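Local structure of possible prolidase (Bifidobacterium longum NCC2705, 2P9B) at residues M34-V37 with R43-Q46; H60-T65 with L422-G427; P13-H18 with T53-E58. The protein probably hydrolyses carbon-nitrogen bonds as a member of the amidohydrolase family, and has been put forward as a possible prolidase, though its substrate is not established. All coordinates share one frame; numbering follows the deposited sequence.

Interaction 1. Residues M34-V37 with R43-Q46; sequences MTIV and RIEQ
The side-chain amide of Gln46 lies with one flat side under Val37: CG2 sits over the CD-NE2 bond, 3.9 Å from Gln46 NE2, while Val37 CG1 is set off past the rim on the NE2 side. The second flat group, the Glu45 carboxylate, is met at its OE1 edge, not over a face, by Val37 CG1 (3.9 Å). Val37 reaches both because CG1 is anti to the backbone N (chi1 -178°), leaving CG2 beside that N and close to Gln46 CB. Val37 and Gln46 run side by side, pointing the same way. The backbone forms a classic beta bulge, with Glu45 and Gln46 both opposite Val37. Val37 N donates to Gln46 O (2.9 Å); Val37 O takes a short, nearly straight bond from Glu45 N (2.7 Å) and a weak one from Gln46 N (3.3 Å). On the other face of the sheet Ile36 CG2 touches Ile44 CG2 at 4.2 Å. With a glycine in place of Val37 the Gln46 amide would probably lose the methyl over one face and be freer to turn, and Glu45 OE1 would lose an apolar neighbour. That OE1 is hydrogen-bonded to Tyr59 OH, and Thr35 OG1 to Ser50 OG. The bulge lies within the hairpin of strands 34-38 and 44-49, the latter at the edge of a four-stranded sheet; on its other flank strand 34-38 pairs with strand 14-17, Ile36 bonding to Leu16 through the backbone.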
loop_
_atom_site.group_PDB
_atom_site.type_symbol
_atom_site.label_atom_id
_atom_site.label_comp_id
_atom_site.label_asym_id
_atom_site.label_seq_id
_atom_site.Cartn_x
_atom_site.Cartn_y
_atom_site.Cartn_z
HETATM N N MSE A 34 -19.363 -11.440 -17.191
HETATM C CA MSE A 34 -18.337 -10.792 -17.987
HETATM C C MSE A 34 -17.158 -11.706 -18.297
HETATM O O MSE A 34 -16.892 -12.667 -17.581
HETATM C CB MSE A 34 -17.801 -9.571 -17.232
HETATM C CG MSE A 34 -18.842 -8.522 -16.860
HETATM SE SE MSE A 34 -19.687 -7.733 -18.368
HETATM C CE MSE A 34 -18.255 -6.654 -18.919
ATOM N N THR A 35 -16.446 -11.385 -19.368
ATOM C CA THR A 35 -15.261 -12.129 -19.746
ATOM C C THR A 35 -14.117 -11.126 -19.828
ATOM O O THR A 35 -14.281 -10.025 -20.352
ATOM C CB THR A 35 -15.409 -12.811 -21.122
ATOM O OG1 THR A 35 -16.369 -13.867 -21.030
ATOM C CG2 THR A 35 -14.067 -13.377 -21.594
ATOM N N ILE A 36 -12.968 -11.497 -19.277
ATOM C CA ILE A 36 -11.797 -10.641 -19.333
ATOM C C ILE A 36 -10.780 -11.414 -20.153
ATOM O O ILE A 36 -10.399 -12.529 -19.794
ATOM C CB ILE A 36 -11.213 -10.362 -17.933
ATOM C CG1 ILE A 36 -12.237 -9.612 -17.074
ATOM C CG2 ILE A 36 -9.940 -9.533 -18.066
ATOM C CD1 ILE A 36 -11.753 -9.301 -15.665
ATOM N N VAL A 37 -10.355 -10.825 -21.264
ATOM C CA VAL A 37 -9.395 -11.470 -22.140
ATOM C C VAL A 37 -8.014 -10.856 -21.952
ATOM O O VAL A 37 -7.849 -9.641 -22.048
ATOM C CB VAL A 37 -9.817 -11.328 -23.615
ATOM C CG1 VAL A 37 -8.824 -12.057 -24.510
ATOM C CG2 VAL A 37 -11.229 -11.881 -23.799
ATOM N N ARG A 43 -1.356 -7.922 -20.820
ATOM C CA ARG A 43 -2.292 -6.814 -20.714
ATOM C C ARG A 43 -3.708 -7.234 -21.076
ATOM O O ARG A 43 -3.921 -8.176 -21.842
ATOM C CB ARG A 43 -1.856 -5.664 -21.623
ATOM C CG ARG A 43 -0.541 -5.038 -21.205
ATOM C CD ARG A 43 -0.132 -3.919 -22.143
ATOM N NE ARG A 43 1.140 -3.320 -21.744
ATOM C CZ ARG A 43 1.337 -2.670 -20.600
ATOM N NH1 ARG A 43 0.345 -2.526 -19.728
ATOM N NH2 ARG A 43 2.529 -2.158 -20.328
ATOM N N ILE A 44 -4.676 -6.520 -20.514
ATOM C CA ILE A 44 -6.082 -6.792 -20.766
ATOM C C ILE A 44 -6.427 -6.355 -22.187
ATOM O O ILE A 44 -6.191 -5.208 -22.557
ATOM C CB ILE A 44 -6.959 -6.022 -19.768
ATOM C CG1 ILE A 44 -6.644 -6.499 -18.346
ATOM C CG2 ILE A 44 -8.430 -6.222 -20.098
ATOM C CD1 ILE A 44 -7.338 -5.702 -17.266
ATOM N N GLU A 45 -6.979 -7.273 -22.977
ATOM C CA GLU A 45 -7.347 -6.969 -24.359
ATOM C C GLU A 45 -8.842 -6.723 -24.519
ATOM O O GLU A 45 -9.260 -5.965 -25.388
ATOM C CB GLU A 45 -6.942 -8.109 -25.296
ATOM C CG GLU A 45 -5.483 -8.495 -25.229
ATOM C CD GLU A 45 -5.099 -9.492 -26.306
ATOM O OE1 GLU A 45 -5.830 -10.490 -26.488
ATOM O OE2 GLU A 45 -4.059 -9.279 -26.963
ATOM N N GLN A 46 -9.647 -7.382 -23.693
ATOM C CA GLN A 46 -11.093 -7.215 -23.763
ATOM C C GLN A 46 -11.747 -7.366 -22.402
ATOM O O GLN A 46 -11.285 -8.140 -21.568
ATOM C CB GLN A 46 -11.727 -8.264 -24.681
ATOM C CG GLN A 46 -11.223 -8.320 -26.108
ATOM C CD GLN A 46 -11.955 -9.382 -26.914
ATOM O OE1 GLN A 46 -13.178 -9.335 -27.054
ATOM N NE2 GLN A 46 -11.212 -10.349 -27.438
#

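Interaction 2. Residues H60-T65 with L422-G427; sequences HYLDGT and LVIAAG
Leu62 and Leu422 meet methyl to methyl, their side chains crossing at about a right angle, with Leu62 CD1 4.2 Å from Leu422 CD2. The same CD1 lies 4.3 Å from Ile424 CD1, so one methyl of Leu62 is shared between two residues of strand 422-425. Leu62 holds its CG anti to the carbonyl carbon (chi1 -72°), whereas Leu422 holds its own anti to the backbone N (chi1 176°); the two first torsions differ, yet both put a CD methyl at the interface. Ile424 is extended, chi2 178°, and offers the end of its longer branch. All three side chains leave their strands toward the other segment, and no hydrogen bond crosses between them: the contact is purely apolar and small, burying 76 Å². Past the contact the chain is fixed locally by an Asx turn. Asp63 OD1 accepts from Thr65 N (3.2 Å), which approaches from above the carboxylate plane, and from Thr65 OG1 (2.7 Å), toward which OD1 turns its syn lone pair. The two strands belong to different sheets facing each other. Strand 60-63 is the edge of its sheet, bonded to strand 14-17, whose Leu16 and Phe14 pack on Leu62 and Ile424 respectively. Strand 422-425 pairs with strand 403-406, and on its other side Val423 and Ala425 rest on Leu125 of helix 113-126.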
loop_
_atom_site.group_PDB
_atom_site.type_symbol
_atom_site.label_atom_id
_atom_site.label_comp_id
_atom_site.label_asym_id
_atom_site.label_seq_id
_atom_site.Cartn_x
_atom_site.Cartn_y
_atom_site.Cartn_z
ATOM N N HIS A 60 -6.089 -19.837 -23.413
ATOM C CA HIS A 60 -6.532 -20.726 -22.349
ATOM C C HIS A 60 -7.864 -20.216 -21.815
ATOM O O HIS A 60 -8.176 -19.029 -21.927
ATOM C CB HIS A 60 -5.482 -20.780 -21.237
ATOM C CG HIS A 60 -4.190 -21.402 -21.665
ATOM N ND1 HIS A 60 -3.029 -21.291 -20.931
ATOM C CD2 HIS A 60 -3.878 -22.153 -22.749
ATOM C CE1 HIS A 60 -2.058 -21.945 -21.544
ATOM N NE2 HIS A 60 -2.547 -22.477 -22.650
ATOM N N TYR A 61 -8.648 -21.116 -21.232
ATOM C CA TYR A 61 -9.961 -20.763 -20.707
ATOM C C TYR A 61 -10.092 -20.974 -19.202
ATOM O O TYR A 61 -9.841 -22.066 -18.690
ATOM C CB TYR A 61 -11.036 -21.582 -21.428
ATOM C CG TYR A 61 -12.454 -21.279 -20.998
ATOM C CD1 TYR A 61 -13.089 -20.102 -21.389
ATOM C CD2 TYR A 61 -13.164 -22.175 -20.201
ATOM C CE1 TYR A 61 -14.402 -19.824 -20.997
ATOM C CE2 TYR A 61 -14.473 -21.907 -19.802
ATOM C CZ TYR A 61 -15.086 -20.733 -20.204
ATOM O OH TYR A 61 -16.380 -20.472 -19.812
ATOM N N LEU A 62 -10.484 -19.914 -18.502
ATOM C CA LEU A 62 -10.692 -19.966 -17.063
ATOM C C LEU A 62 -12.178 -19.726 -16.827
ATOM O O LEU A 62 -12.718 -18.690 -17.209
ATOM C CB LEU A 62 -9.864 -18.892 -16.351
ATOM C CG LEU A 62 -8.345 -19.086 -16.266
ATOM C CD1 LEU A 62 -7.719 -17.895 -15.554
ATOM C CD2 LEU A 62 -8.026 -20.368 -15.511
ATOM N N ASP A 63 -12.842 -20.693 -16.207
ATOM C CA ASP A 63 -14.269 -20.578 -15.945
ATOM C C ASP A 63 -14.527 -19.863 -14.623
ATOM O O ASP A 63 -14.328 -20.429 -13.551
ATOM C CB ASP A 63 -14.899 -21.972 -15.944
ATOM C CG ASP A 63 -16.383 -21.940 -15.678
ATOM O OD1 ASP A 63 -17.013 -20.890 -15.921
ATOM O OD2 ASP A 63 -16.922 -22.976 -15.236
ATOM N N GLY A 64 -14.973 -18.612 -14.715
ATOM C CA GLY A 64 -15.236 -17.820 -13.527
ATOM C C GLY A 64 -16.661 -17.846 -13.006
ATOM O O GLY A 64 -17.041 -17.009 -12.188
ATOM N N THR A 65 -17.459 -18.795 -13.480
ATOM C CA THR A 65 -18.837 -18.910 -13.031
ATOM C C THR A 65 -18.893 -18.936 -11.503
ATOM O O THR A 65 -18.163 -19.691 -10.862
ATOM C CB THR A 65 -19.489 -20.195 -13.589
ATOM O OG1 THR A 65 -19.479 -20.148 -15.019
ATOM C CG2 THR A 65 -20.922 -20.326 -13.100
ATOM N N LEU A 422 -8.033 -16.989 -6.750
ATOM C CA LEU A 422 -6.889 -16.981 -7.657
ATOM C C LEU A 422 -6.372 -15.561 -7.813
ATOM O O LEU A 422 -7.150 -14.610 -7.828
ATOM C CB LEU A 422 -7.298 -17.521 -9.035
ATOM C CG LEU A 422 -6.266 -17.501 -10.171
ATOM C CD1 LEU A 422 -5.107 -18.432 -9.844
ATOM C CD2 LEU A 422 -6.929 -17.939 -11.475
ATOM N N VAL A 423 -5.055 -15.428 -7.923
ATOM C CA VAL A 423 -4.430 -14.124 -8.107
ATOM C C VAL A 423 -3.648 -14.173 -9.415
ATOM O O VAL A 423 -2.959 -15.148 -9.691
ATOM C CB VAL A 423 -3.447 -13.799 -6.972
ATOM C CG1 VAL A 423 -2.909 -12.374 -7.140
ATOM C CG2 VAL A 423 -4.140 -13.951 -5.638
ATOM N N ILE A 424 -3.769 -13.128 -10.218
ATOM C CA ILE A 424 -3.057 -13.063 -11.485
ATOM C C ILE A 424 -2.261 -11.769 -11.454
ATOM O O ILE A 424 -2.820 -10.698 -11.214
ATOM C CB ILE A 424 -4.047 -13.060 -12.675
ATOM C CG1 ILE A 424 -4.907 -14.323 -12.609
ATOM C CG2 ILE A 424 -3.285 -12.979 -13.998
ATOM C CD1 ILE A 424 -5.955 -14.435 -13.688
ATOM N N ALA A 425 -0.952 -11.874 -11.671
ATOM C CA ALA A 425 -0.080 -10.705 -11.652
ATOM C C ALA A 425 0.471 -10.448 -13.045
ATOM O O ALA A 425 1.194 -11.274 -13.595
ATOM C CB ALA A 425 1.069 -10.928 -10.669
ATOM N N ALA A 426 0.131 -9.295 -13.609
ATOM C CA ALA A 426 0.590 -8.946 -14.949
ATOM C C ALA A 426 0.398 -10.111 -15.922
ATOM O O ALA A 426 1.286 -10.427 -16.717
ATOM C CB ALA A 426 2.052 -8.529 -14.908
ATOM N N GLY A 427 -0.762 -10.755 -15.845
ATOM C CA GLY A 427 -1.052 -11.862 -16.743
ATOM C C GLY A 427 -0.523 -13.213 -16.298
ATOM O O GLY A 427 -0.808 -14.228 -16.930
#

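Interaction 3. Residues P13-H18 with T53-E58; sequences PFALAH and TSIPAE
Ala15 and Ile55 join strand 14-17 to the loop that links strand 44-49 with strand 60-63. Strands 44-49 and 60-63 are the two edges of a four-stranded mixed sheet, and the loop makes a crossover connection past one of its faces. That sheet is probably half of the small beta-sandwich found beside the TIM barrel in many amidohydrolases. Apolar packing is concentrated on one pair. The methyl of Ala15 points to the loop and is met by two branches of Ile55: CD1 at 3.4 Å, tighter than usual for carbons, and CG2 at 3.8 Å from Ala15 CB. Ile55 is bent rather than extended (chi2 -61°), which folds CD1 back so that both methyls reach the same alanine. The floor beneath is extended by Thr35 and Val37 of strand 34-38, which touch Ala15. Direct hydrogen bonding is absent between the segments. Although 13-15 and 55-58 run in roughly opposed directions, 151° apart, their backbones stay too distant to pair; the CA atoms of Ala15 and Ile55 are 6.6 Å apart. Strand 14-17 instead spends its backbone groups on its sheet neighbours, Ala15 bonding to His60 and Leu62. Water-mediated bonding closes the remaining end, where two carbonyl oxygens approach each other; Pro13 O already accepts from the backbone N of His60. A single water donates to both, 2.7 Å from Pro13 O and 2.8 Å from Glu58 O.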
loop_
_atom_site.group_PDB
_atom_site.type_symbol
_atom_site.label_atom_id
_atom_site.label_comp_id
_atom_site.label_asym_id
_atom_site.label_seq_id
_atom_site.Cartn_x
_atom_site.Cartn_y
_atom_site.Cartn_z
ATOM N N PRO A 13 -1.670 -16.351 -23.212
ATOM C CA PRO A 13 -2.953 -15.645 -23.301
ATOM C C PRO A 13 -4.115 -16.495 -22.808
ATOM O O PRO A 13 -4.121 -17.714 -22.984
ATOM C CB PRO A 13 -3.056 -15.303 -24.785
ATOM C CG PRO A 13 -2.296 -16.415 -25.444
ATOM C CD PRO A 13 -1.090 -16.559 -24.551
ATOM N N PHE A 14 -5.097 -15.849 -22.187
ATOM C CA PHE A 14 -6.253 -16.566 -21.665
ATOM C C PHE A 14 -7.478 -15.670 -21.558
ATOM O O PHE A 14 -7.407 -14.463 -21.778
ATOM C CB PHE A 14 -5.922 -17.135 -20.283
ATOM C CG PHE A 14 -5.672 -16.081 -19.235
ATOM C CD1 PHE A 14 -6.724 -15.554 -18.489
ATOM C CD2 PHE A 14 -4.384 -15.604 -19.006
ATOM C CE1 PHE A 14 -6.495 -14.568 -17.525
ATOM C CE2 PHE A 14 -4.143 -14.623 -18.047
ATOM C CZ PHE A 14 -5.198 -14.103 -17.305
ATOM N N ALA A 15 -8.606 -16.278 -21.216
ATOM C CA ALA A 15 -9.843 -15.536 -21.050
ATOM C C ALA A 15 -10.565 -16.069 -19.823
ATOM O O ALA A 15 -10.765 -17.277 -19.690
ATOM C CB ALA A 15 -10.723 -15.685 -22.286
ATOM N N LEU A 16 -10.927 -15.168 -18.918
ATOM C CA LEU A 16 -11.654 -15.538 -17.707
ATOM C C LEU A 16 -13.100 -15.170 -17.993
ATOM O O LEU A 16 -13.421 -13.990 -18.109
ATOM C CB LEU A 16 -11.142 -14.735 -16.510
ATOM C CG LEU A 16 -11.917 -14.900 -15.197
ATOM C CD1 LEU A 16 -11.792 -16.327 -14.690
ATOM C CD2 LEU A 16 -11.367 -13.913 -14.166
ATOM N N ALA A 17 -13.969 -16.172 -18.103
ATOM C CA ALA A 17 -15.366 -15.911 -18.432
ATOM C C ALA A 17 -16.402 -16.165 -17.343
ATOM O O ALA A 17 -16.139 -16.845 -16.348
ATOM C CB ALA A 17 -15.743 -16.705 -19.683
ATOM N N HIS A 18 -17.587 -15.595 -17.559
ATOM C CA HIS A 18 -18.731 -15.742 -16.661
ATOM C C HIS A 18 -18.528 -15.210 -15.250
ATOM O O HIS A 18 -19.171 -15.663 -14.306
ATOM C CB HIS A 18 -19.141 -17.214 -16.603
ATOM C CG HIS A 18 -19.357 -17.825 -17.950
ATOM N ND1 HIS A 18 -20.265 -17.324 -18.857
ATOM C CD2 HIS A 18 -18.764 -18.882 -18.555
ATOM C CE1 HIS A 18 -20.221 -18.045 -19.964
ATOM N NE2 HIS A 18 -19.318 -18.995 -19.807
ATOM N N THR A 53 -18.638 -12.424 -26.256
ATOM C CA THR A 53 -17.194 -12.497 -26.380
ATOM C C THR A 53 -16.679 -13.883 -26.729
ATOM O O THR A 53 -16.793 -14.812 -25.936
ATOM C CB THR A 53 -16.525 -12.026 -25.076
ATOM O OG1 THR A 53 -17.045 -10.738 -24.718
ATOM C CG2 THR A 53 -15.017 -11.920 -25.258
ATOM N N SER A 54 -16.119 -14.012 -27.926
ATOM C CA SER A 54 -15.573 -15.286 -28.368
ATOM C C SER A 54 -14.125 -15.377 -27.900
ATOM O O SER A 54 -13.396 -14.386 -27.925
ATOM C CB SER A 54 -15.629 -15.395 -29.893
ATOM O OG SER A 54 -14.846 -14.382 -30.506
ATOM N N ILE A 55 -13.716 -16.565 -27.467
ATOM C CA ILE A 55 -12.352 -16.775 -26.996
ATOM C C ILE A 55 -11.432 -17.041 -28.182
ATOM O O ILE A 55 -11.622 -18.014 -28.909
ATOM C CB ILE A 55 -12.261 -17.990 -26.055
ATOM C CG1 ILE A 55 -13.407 -17.961 -25.038
ATOM C CG2 ILE A 55 -10.907 -17.998 -25.356
ATOM C CD1 ILE A 55 -13.408 -16.753 -24.132
ATOM N N PRO A 56 -10.425 -16.181 -28.394
ATOM C CA PRO A 56 -9.497 -16.369 -29.513
ATOM C C PRO A 56 -8.857 -17.750 -29.481
ATOM O O PRO A 56 -8.726 -18.361 -28.418
ATOM C CB PRO A 56 -8.478 -15.254 -29.306
ATOM C CG PRO A 56 -9.305 -14.168 -28.694
ATOM C CD PRO A 56 -10.130 -14.927 -27.678
ATOM N N ALA A 57 -8.465 -18.244 -30.649
ATOM C CA ALA A 57 -7.842 -19.556 -30.742
ATOM C C ALA A 57 -6.532 -19.582 -29.962
ATOM O O ALA A 57 -5.828 -18.574 -29.887
ATOM C CB ALA A 57 -7.588 -19.912 -32.204
ATOM N N GLU A 58 -6.224 -20.737 -29.378
ATOM C CA GLU A 58 -4.996 -20.935 -28.609
ATOM C C GLU A 58 -5.051 -20.339 -27.202
ATOM O O GLU A 58 -4.218 -20.660 -26.355
ATOM C CB GLU A 58 -3.801 -20.351 -29.367
ATOM C CG GLU A 58 -2.442 -20.785 -28.838
ATOM C CD GLU A 58 -2.164 -22.260 -29.074
ATOM O OE1 GLU A 58 -2.230 -22.698 -30.244
ATOM O OE2 GLU A 58 -1.875 -22.980 -28.095
HETATM O O HOH W 1 -2.610 -19.492 -24.391
#

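All three contacts are partly buried and meet at one four-stranded sheet, about 23 to 31 Å from the centre of the chain. Interaction 1 is in-plane pairing and holds chiefly by backbone bonds, inside a single hairpin. Interactions 2 and 3 both start from the other half of the sheet, yet use its two sides: interaction 2 faces inward, joining it by apolar side chains to strand 422-425 of a second sheet, more than 350 residues further along the chain, while interaction 3, the most peripheral, seats a loop and calls on water. Interaction 1 is nested within the loop closed by interaction 3. Strand 14-17 pairs with strand 34-38 on one side and strand 60-63 on the other, and so joins the three contacts.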